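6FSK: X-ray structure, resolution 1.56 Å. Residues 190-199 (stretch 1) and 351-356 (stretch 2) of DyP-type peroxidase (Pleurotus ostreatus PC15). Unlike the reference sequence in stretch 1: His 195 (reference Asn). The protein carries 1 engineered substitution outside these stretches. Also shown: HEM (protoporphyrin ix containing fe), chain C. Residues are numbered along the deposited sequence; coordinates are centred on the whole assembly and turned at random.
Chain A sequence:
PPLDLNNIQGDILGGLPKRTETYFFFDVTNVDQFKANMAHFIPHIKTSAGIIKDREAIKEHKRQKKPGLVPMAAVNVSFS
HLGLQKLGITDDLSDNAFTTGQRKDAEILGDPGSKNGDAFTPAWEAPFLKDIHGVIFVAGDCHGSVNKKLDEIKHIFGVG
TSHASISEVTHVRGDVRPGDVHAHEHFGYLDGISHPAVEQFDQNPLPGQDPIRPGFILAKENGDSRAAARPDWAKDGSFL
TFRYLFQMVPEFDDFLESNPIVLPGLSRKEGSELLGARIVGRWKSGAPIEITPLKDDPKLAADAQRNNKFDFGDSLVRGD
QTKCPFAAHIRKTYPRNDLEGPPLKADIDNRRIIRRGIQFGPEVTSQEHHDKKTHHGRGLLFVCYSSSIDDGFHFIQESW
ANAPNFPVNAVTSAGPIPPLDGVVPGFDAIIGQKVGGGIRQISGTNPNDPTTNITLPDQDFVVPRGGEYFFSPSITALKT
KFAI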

# COMPACT_ATOMS: atom_id res chain seq x y z
N LEU A 190 -10.34 7.84 -6.37
CA LEU A 190 -10.88 6.78 -5.52
C LEU A 190 -9.84 5.67 -5.37
O LEU A 190 -9.23 5.24 -6.31
CB LEU A 190 -12.17 6.22 -6.14
CG LEU A 190 -12.84 5.04 -5.40
CD1 LEU A 190 -13.27 5.62 -4.06
CD2 LEU A 190 -14.06 4.54 -6.18
N ASP A 191 -9.58 5.27 -4.13
CA ASP A 191 -8.52 4.33 -3.75
C ASP A 191 -9.18 3.17 -3.04
O ASP A 191 -10.24 3.30 -2.45
CB ASP A 191 -7.57 5.07 -2.79
CG ASP A 191 -6.18 4.40 -2.61
OD1 ASP A 191 -5.77 3.54 -3.40
OD2 ASP A 191 -5.51 4.77 -1.61
N GLY A 192 -8.56 2.03 -3.14
CA GLY A 192 -9.09 0.83 -2.48
C GLY A 192 -9.94 -0.09 -3.32
O GLY A 192 -10.71 -0.84 -2.78
N ILE A 193 -9.85 0.00 -4.65
CA ILE A 193 -10.76 -0.66 -5.55
C ILE A 193 -10.27 -2.09 -5.77
O ILE A 193 -11.03 -3.06 -5.73
CB ILE A 193 -10.89 0.08 -6.88
CG1 ILE A 193 -11.43 1.51 -6.62
CG2 ILE A 193 -11.69 -0.70 -7.92
CD1 ILE A 193 -11.34 2.44 -7.79
N SER A 194 -9.01 -2.20 -6.21
CA SER A 194 -8.52 -3.47 -6.71
C SER A 194 -7.59 -4.19 -5.75
O SER A 194 -6.47 -3.74 -5.53
CB SER A 194 -7.81 -3.32 -8.08
OG SER A 194 -7.36 -4.59 -8.62
N HIS A 195 -8.01 -5.36 -5.24
CA HIS A 195 -7.19 -6.20 -4.38
C HIS A 195 -7.28 -7.63 -4.87
O HIS A 195 -8.25 -7.98 -5.53
CB HIS A 195 -7.64 -6.24 -2.94
CG HIS A 195 -7.72 -4.89 -2.32
ND1 HIS A 195 -6.57 -4.18 -1.99
CD2 HIS A 195 -8.78 -4.12 -2.01
CE1 HIS A 195 -6.94 -2.99 -1.51
NE2 HIS A 195 -8.27 -2.93 -1.52
N PRO A 196 -6.28 -8.45 -4.56
CA PRO A 196 -6.42 -9.83 -4.98
C PRO A 196 -7.48 -10.52 -4.13
O PRO A 196 -7.57 -10.29 -2.89
CB PRO A 196 -5.07 -10.44 -4.64
CG PRO A 196 -4.56 -9.55 -3.49
CD PRO A 196 -4.96 -8.18 -3.95
N ALA A 197 -8.23 -11.40 -4.76
CA ALA A 197 -9.06 -12.32 -3.96
C ALA A 197 -8.17 -13.44 -3.46
O ALA A 197 -7.28 -13.90 -4.17
CB ALA A 197 -10.18 -12.87 -4.80
N VAL A 198 -8.47 -13.97 -2.25
CA VAL A 198 -7.63 -14.95 -1.62
C VAL A 198 -8.45 -16.22 -1.47
O VAL A 198 -9.51 -16.25 -0.83
CB VAL A 198 -7.18 -14.45 -0.24
CG1 VAL A 198 -6.39 -15.50 0.46
CG2 VAL A 198 -6.34 -13.17 -0.48
N GLU A 199 -7.97 -17.28 -2.10
CA GLU A 199 -8.60 -18.58 -1.97
C GLU A 199 -8.72 -18.94 -0.49
O GLU A 199 -7.83 -18.69 0.35
CB GLU A 199 -7.85 -19.67 -2.72
CG GLU A 199 -7.79 -19.51 -4.21
CD GLU A 199 -7.33 -20.82 -4.87
OE1 GLU A 199 -8.07 -21.86 -4.57
OE2 GLU A 199 -6.36 -20.88 -5.66
N ARG A 351 3.46 -11.30 -6.79
CA ARG A 351 3.64 -9.85 -6.85
C ARG A 351 2.43 -9.15 -6.30
O ARG A 351 2.44 -7.93 -6.20
CB ARG A 351 3.79 -9.44 -8.29
CG ARG A 351 4.89 -10.22 -9.04
CD ARG A 351 6.23 -9.76 -8.63
NE ARG A 351 7.25 -10.51 -9.38
CZ ARG A 351 8.39 -10.96 -8.89
NH1 ARG A 351 8.64 -10.89 -7.59
NH2 ARG A 351 9.25 -11.56 -9.68
N ARG A 352 1.41 -9.88 -5.86
CA ARG A 352 0.18 -9.25 -5.40
C ARG A 352 0.35 -8.80 -3.96
O ARG A 352 1.06 -9.43 -3.16
CB ARG A 352 -1.03 -10.21 -5.54
CG ARG A 352 -1.21 -10.67 -6.97
CD ARG A 352 -1.42 -9.61 -7.99
NE ARG A 352 -2.57 -8.72 -7.70
CZ ARG A 352 -3.81 -8.96 -7.99
NH1 ARG A 352 -4.20 -10.15 -8.54
NH2 ARG A 352 -4.72 -8.07 -7.68
N ILE A 353 -0.37 -7.72 -3.64
CA ILE A 353 -0.39 -7.16 -2.30
C ILE A 353 -1.76 -6.75 -1.93
O ILE A 353 -2.58 -6.39 -2.79
CB ILE A 353 0.59 -5.93 -2.16
CG1 ILE A 353 0.18 -4.79 -3.13
CG2 ILE A 353 2.02 -6.34 -2.36
CD1 ILE A 353 0.99 -3.53 -2.90
N ILE A 354 -2.04 -6.80 -0.60
CA ILE A 354 -3.29 -6.30 -0.11
C ILE A 354 -2.97 -4.98 0.56
O ILE A 354 -2.22 -4.94 1.50
CB ILE A 354 -3.97 -7.26 0.90
CG1 ILE A 354 -4.45 -8.52 0.18
CG2 ILE A 354 -5.09 -6.56 1.60
CD1 ILE A 354 -4.93 -9.57 1.17
N ARG A 355 -3.64 -3.91 0.11
CA ARG A 355 -3.39 -2.55 0.67
C ARG A 355 -4.42 -2.13 1.67
O ARG A 355 -5.64 -2.41 1.52
CB ARG A 355 -3.38 -1.53 -0.45
CG ARG A 355 -2.24 -1.70 -1.38
CD ARG A 355 -2.40 -0.92 -2.69
NE ARG A 355 -3.56 -1.41 -3.46
CZ ARG A 355 -4.54 -0.61 -3.88
NH1 ARG A 355 -4.51 0.72 -3.69
NH2 ARG A 355 -5.56 -1.14 -4.47
N ARG A 356 -3.98 -1.49 2.75
CA ARG A 356 -4.87 -1.03 3.81
C ARG A 356 -4.55 0.48 4.09
O ARG A 356 -4.49 0.85 5.27
CB ARG A 356 -4.75 -1.84 5.08
CG ARG A 356 -4.97 -3.30 4.93
CD ARG A 356 -6.43 -3.64 4.65
NE ARG A 356 -6.63 -5.07 4.59
CZ ARG A 356 -7.48 -5.72 3.80
NH1 ARG A 356 -8.23 -5.12 2.93
NH2 ARG A 356 -7.55 -7.07 3.89
CHA HEM C . -3.77 1.23 -7.03
CHB HEM C . -2.96 5.75 -5.55
CHC HEM C . 1.16 4.27 -3.53
CHD HEM C . 0.51 -0.20 -5.27
C1A HEM C . -3.95 2.60 -6.81
C2A HEM C . -5.07 3.38 -7.23
C3A HEM C . -4.87 4.63 -6.78
C4A HEM C . -3.59 4.63 -6.15
CMA HEM C . -5.74 5.81 -7.03
CAA HEM C . -6.23 2.86 -8.06
CBA HEM C . -7.47 2.36 -7.32
CGA HEM C . -7.23 1.07 -6.59
O1A HEM C . -7.17 0.01 -7.21
O2A HEM C . -7.12 1.12 -5.34
C1B HEM C . -1.74 5.78 -4.86
C2B HEM C . -1.19 6.88 -4.20
C3B HEM C . -0.04 6.50 -3.58
C4B HEM C . 0.11 5.08 -3.93
CMB HEM C . -1.75 8.28 -4.20
CAB HEM C . 0.97 7.22 -2.77
CBB HEM C . 0.71 8.34 -2.13
C1C HEM C . 1.44 2.98 -3.86
C2C HEM C . 2.57 2.21 -3.56
C3C HEM C . 2.43 0.95 -4.06
C4C HEM C . 1.11 0.91 -4.65
CMC HEM C . 3.74 2.72 -2.76
CAC HEM C . 3.33 -0.23 -4.11
CBC HEM C . 4.68 -0.14 -4.10
C1D HEM C . -0.77 -0.16 -5.84
C2D HEM C . -1.41 -1.43 -6.32
C3D HEM C . -2.65 -1.00 -6.77
C4D HEM C . -2.67 0.44 -6.62
CMD HEM C . -0.89 -2.81 -6.27
CAD HEM C . -3.74 -1.84 -7.44
CBD HEM C . -3.52 -2.02 -8.91
CGD HEM C . -4.54 -2.95 -9.51
O1D HEM C . -5.11 -2.49 -10.53
O2D HEM C . -4.82 -4.00 -8.96
NA HEM C . -2.96 3.39 -6.22
NB HEM C . -0.91 4.72 -4.76
NC HEM C . 0.59 2.18 -4.66
ND HEM C . -1.52 0.90 -6.11
FE HEM C . -1.18 2.81 -5.52
O HOH W 1 -4.18 -5.33 -6.67
O HOH W 2 -4.09 -4.27 -3.58
O HOH W 3 -7.73 -7.24 -8.22

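The two stretches, at least 156 residues apart in sequence where they touch, meet beside the haem with their directions 129° apart. No backbone-to-backbone hydrogen bond joins them; backbone and side-chain atoms, waters and both haem propionates take part, and the stretches bury 471 Å² against each other, both sides summed. The closest CA atoms are those of His 195 and Ile 354, 5.8 Å apart.

At the start of the contact, Asp 191 turns its carboxylate to Arg 355, forming a salt bridge of 3.1 Å between OD1 and NH1; its hydrogen bond is weak, with an angle of 127° at the hydrogen. The Arg 355 guanidinium also donates from NH1 (3.1 Å) and NH2 (2.9 Å) to HEM O2A. HEM O2A accepts from Gly 192 N at 2.8 Å, and Ile 193 N donates to HEM O2A at 3.0 Å, so both stretches converge on one propionate. The backbone angles of Gly 192 (96°/19°) would jam a CB against the preceding carbonyl oxygen.

Ser 194 continues the pattern: its O accepts a hydrogen bond from Arg 355 NH2 at 3.0 Å, while its OG donates to HEM O2D at 2.6 Å. His 195, which differs from the reference sequence, places CE1 over one face of the Arg 355 guanidinium, 3.8 Å from NH2, with HEM CHA over the opposite face. Water 2 links His 195 ND1 (2.9 Å from the water O) to Arg 355 NE, also 2.9 Å from that O.

Pro 196 points toward stretch 2. Its CA lies over one face of the Arg 352 guanidinium, and its CG packs against Ile 354 CG1 at 3.8 Å. Water 3 accepts from Arg 352 NH2 and donates to Ser 194 OG and His 195 O. Beyond Ala 197, which faces away, Val 198 CG2 meets Ile 354 CD1 at 4.2 Å.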